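Local coordinates for protein inactive glucansucrase (Lactobacillus reuteri, PDB 5JBD) that is an inactive glucansucrase of glycoside hydrolase family 70, with a TIM-barrel core and a bound calcium ion, at residues A[82-87]-A[139-144]. Sequence-based numbering, arbitrary orientation.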
loop_
_atom_site.group_PDB
_atom_site.type_symbol
_atom_site.label_atom_id
_atom_site.label_comp_id
_atom_site.label_asym_id
_atom_site.label_seq_id
_atom_site.Cartn_x
_atom_site.Cartn_y
_atom_site.Cartn_z
ATOM N N LEU A 82 -2.607 -9.426 -36.467
ATOM C CA LEU A 82 -3.348 -8.422 -37.234
ATOM C C LEU A 82 -2.418 -7.377 -37.875
ATOM O O LEU A 82 -2.703 -6.883 -38.977
ATOM C CB LEU A 82 -4.431 -7.769 -36.369
ATOM C CG LEU A 82 -5.685 -8.616 -36.086
ATOM C CD1 LEU A 82 -6.482 -8.098 -34.893
ATOM C CD2 LEU A 82 -6.566 -8.692 -37.321
ATOM N N LEU A 83 -1.284 -7.083 -37.226
ATOM C CA LEU A 83 -0.324 -6.088 -37.738
ATOM C C LEU A 83 0.400 -6.453 -39.026
ATOM O O LEU A 83 1.088 -5.598 -39.585
ATOM C CB LEU A 83 0.708 -5.701 -36.660
ATOM C CG LEU A 83 0.188 -4.650 -35.683
ATOM C CD1 LEU A 83 1.037 -4.646 -34.413
ATOM C CD2 LEU A 83 0.108 -3.264 -36.322
ATOM N N MET A 84 0.277 -7.699 -39.484
ATOM C CA MET A 84 0.685 -8.076 -40.850
ATOM C C MET A 84 -0.268 -7.557 -41.935
ATOM O O MET A 84 0.127 -7.498 -43.113
ATOM C CB MET A 84 0.745 -9.606 -41.003
ATOM C CG MET A 84 2.001 -10.239 -40.463
ATOM S SD MET A 84 1.841 -12.024 -40.436
ATOM C CE MET A 84 1.912 -12.431 -42.182
ATOM N N TYR A 85 -1.519 -7.261 -41.546
ATOM C CA TYR A 85 -2.609 -6.915 -42.475
ATOM C C TYR A 85 -3.235 -5.532 -42.281
ATOM O O TYR A 85 -3.725 -4.959 -43.258
ATOM C CB TYR A 85 -3.743 -7.939 -42.350
ATOM C CG TYR A 85 -3.353 -9.364 -42.677
ATOM C CD1 TYR A 85 -3.455 -9.867 -43.972
ATOM C CD2 TYR A 85 -2.910 -10.222 -41.678
ATOM C CE1 TYR A 85 -3.114 -11.185 -44.255
ATOM C CE2 TYR A 85 -2.561 -11.543 -41.952
ATOM C CZ TYR A 85 -2.669 -12.020 -43.239
ATOM O OH TYR A 85 -2.308 -13.319 -43.532
ATOM N N ILE A 86 -3.283 -5.024 -41.038
ATOM C CA ILE A 86 -3.918 -3.737 -40.729
ATOM C C ILE A 86 -3.048 -2.871 -39.827
ATOM O O ILE A 86 -2.257 -3.381 -39.025
ATOM C CB ILE A 86 -5.310 -3.905 -40.069
ATOM C CG1 ILE A 86 -5.232 -4.675 -38.742
ATOM C CG2 ILE A 86 -6.261 -4.620 -41.015
ATOM C CD1 ILE A 86 -6.525 -4.660 -37.960
ATOM N N TRP A 87 -3.214 -1.552 -39.964
ATOM C CA TRP A 87 -2.433 -0.548 -39.220
ATOM C C TRP A 87 -3.315 0.668 -38.921
ATOM O O TRP A 87 -4.263 0.933 -39.658
ATOM C CB TRP A 87 -1.202 -0.109 -40.024
ATOM C CG TRP A 87 -0.398 -1.274 -40.495
ATOM C CD1 TRP A 87 0.616 -1.876 -39.833
ATOM C CD2 TRP A 87 -0.581 -2.008 -41.708
ATOM N NE1 TRP A 87 1.097 -2.931 -40.557
ATOM C CE2 TRP A 87 0.380 -3.039 -41.717
ATOM C CE3 TRP A 87 -1.464 -1.896 -42.784
ATOM C CZ2 TRP A 87 0.485 -3.961 -42.761
ATOM C CZ3 TRP A 87 -1.359 -2.808 -43.834
ATOM C CH2 TRP A 87 -0.385 -3.829 -43.816
ATOM N N VAL A 139 7.055 -13.157 -47.551
ATOM C CA VAL A 139 8.376 -13.312 -46.919
ATOM C C VAL A 139 8.224 -13.752 -45.455
ATOM O O VAL A 139 8.965 -14.605 -44.997
ATOM C CB VAL A 139 9.230 -12.023 -47.064
ATOM C CG1 VAL A 139 10.537 -12.121 -46.275
ATOM C CG2 VAL A 139 9.522 -11.749 -48.544
ATOM N N ILE A 140 7.222 -13.221 -44.761
ATOM C CA ILE A 140 6.897 -13.669 -43.394
ATOM C C ILE A 140 6.500 -15.164 -43.387
ATOM O O ILE A 140 6.938 -15.911 -42.509
ATOM C CB ILE A 140 5.810 -12.788 -42.740
ATOM C CG1 ILE A 140 6.401 -11.422 -42.391
ATOM C CG2 ILE A 140 5.262 -13.417 -41.455
ATOM C CD1 ILE A 140 5.387 -10.398 -41.943
ATOM N N GLU A 141 5.664 -15.585 -44.334
ATOM C CA GLU A 141 5.240 -16.994 -44.412
ATOM C C GLU A 141 6.413 -17.927 -44.735
ATOM O O GLU A 141 6.464 -19.062 -44.263
ATOM C CB GLU A 141 4.116 -17.172 -45.445
ATOM C CG GLU A 141 2.790 -16.505 -45.065
ATOM C CD GLU A 141 2.144 -17.081 -43.816
ATOM O OE1 GLU A 141 2.364 -18.269 -43.503
ATOM O OE2 GLU A 141 1.388 -16.351 -43.137
ATOM N N GLN A 142 7.361 -17.451 -45.538
ATOM C CA GLN A 142 8.607 -18.195 -45.744
ATOM C C GLN A 142 9.369 -18.364 -44.427
ATOM O O GLN A 142 9.879 -19.452 -44.144
ATOM C CB GLN A 142 9.493 -17.503 -46.759
ATOM C CG GLN A 142 8.963 -17.529 -48.169
ATOM C CD GLN A 142 9.637 -16.435 -49.000
ATOM O OE1 GLN A 142 10.722 -15.934 -48.649
ATOM N NE2 GLN A 142 8.977 -16.016 -50.066
ATOM N N SER A 143 9.424 -17.299 -43.626
ATOM C CA SER A 143 10.084 -17.347 -42.321
ATOM C C SER A 143 9.373 -18.287 -41.331
ATOM O O SER A 143 10.029 -19.073 -40.655
ATOM C CB SER A 143 10.240 -15.932 -41.743
ATOM O OG SER A 143 10.879 -15.951 -40.478
ATOM N N ILE A 144 8.046 -18.240 -41.289
ATOM C CA ILE A 144 7.249 -19.166 -40.473
ATOM C C ILE A 144 7.548 -20.629 -40.854
ATOM O O ILE A 144 7.719 -21.467 -39.975
ATOM C CB ILE A 144 5.725 -18.878 -40.603
ATOM C CG1 ILE A 144 5.375 -17.527 -39.974
ATOM C CG2 ILE A 144 4.887 -19.980 -39.949
ATOM C CD1 ILE A 144 3.998 -17.000 -40.327
HETATM O O HOH W 1 0.198 -14.161 -44.463
#
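Met84 and Ile140 meet tip to tip in a buried contact between the 3-10 turn 82-84 and helix 126-147. The thioether chain of Met84 runs out extended as far as the sulfur (chi2 170°), then bends at chi3 (71°). That bend lays the methyl against the isoleucine branch: CE of Met84 stands 3.6 Å from Ile140 CG2. Further back along the chain, Met84 CG touches the other arm, Ile140 CD1, at 3.7 Å, while SD of Met84 lies 3.8 Å from CG2 of Ile140. Both branches of the isoleucine are therefore engaged. Leu153 of helix 151-162 packs on both side chains, and helix 90-101 adds Phe96 against Met84 and Phe100 against Ile140. This is a small helical cluster, joined by the turn that follows strand 80-81; the centre of the contact lies about 43 Å from the centre of the chain. Beside the apolar patch runs a polar link. Glu141 bends at chi2 (-64°), which brings its carboxylate toward Met84 and Tyr85, and one water donates to Glu141 OE2 (2.8 Å) and to Tyr85 OH (2.8 Å). The same carboxylate oxygen forms a salt bridge with Arg80, which would be expected to favour the ionised glutamate, and it lies 4.1 Å from Met84 CE.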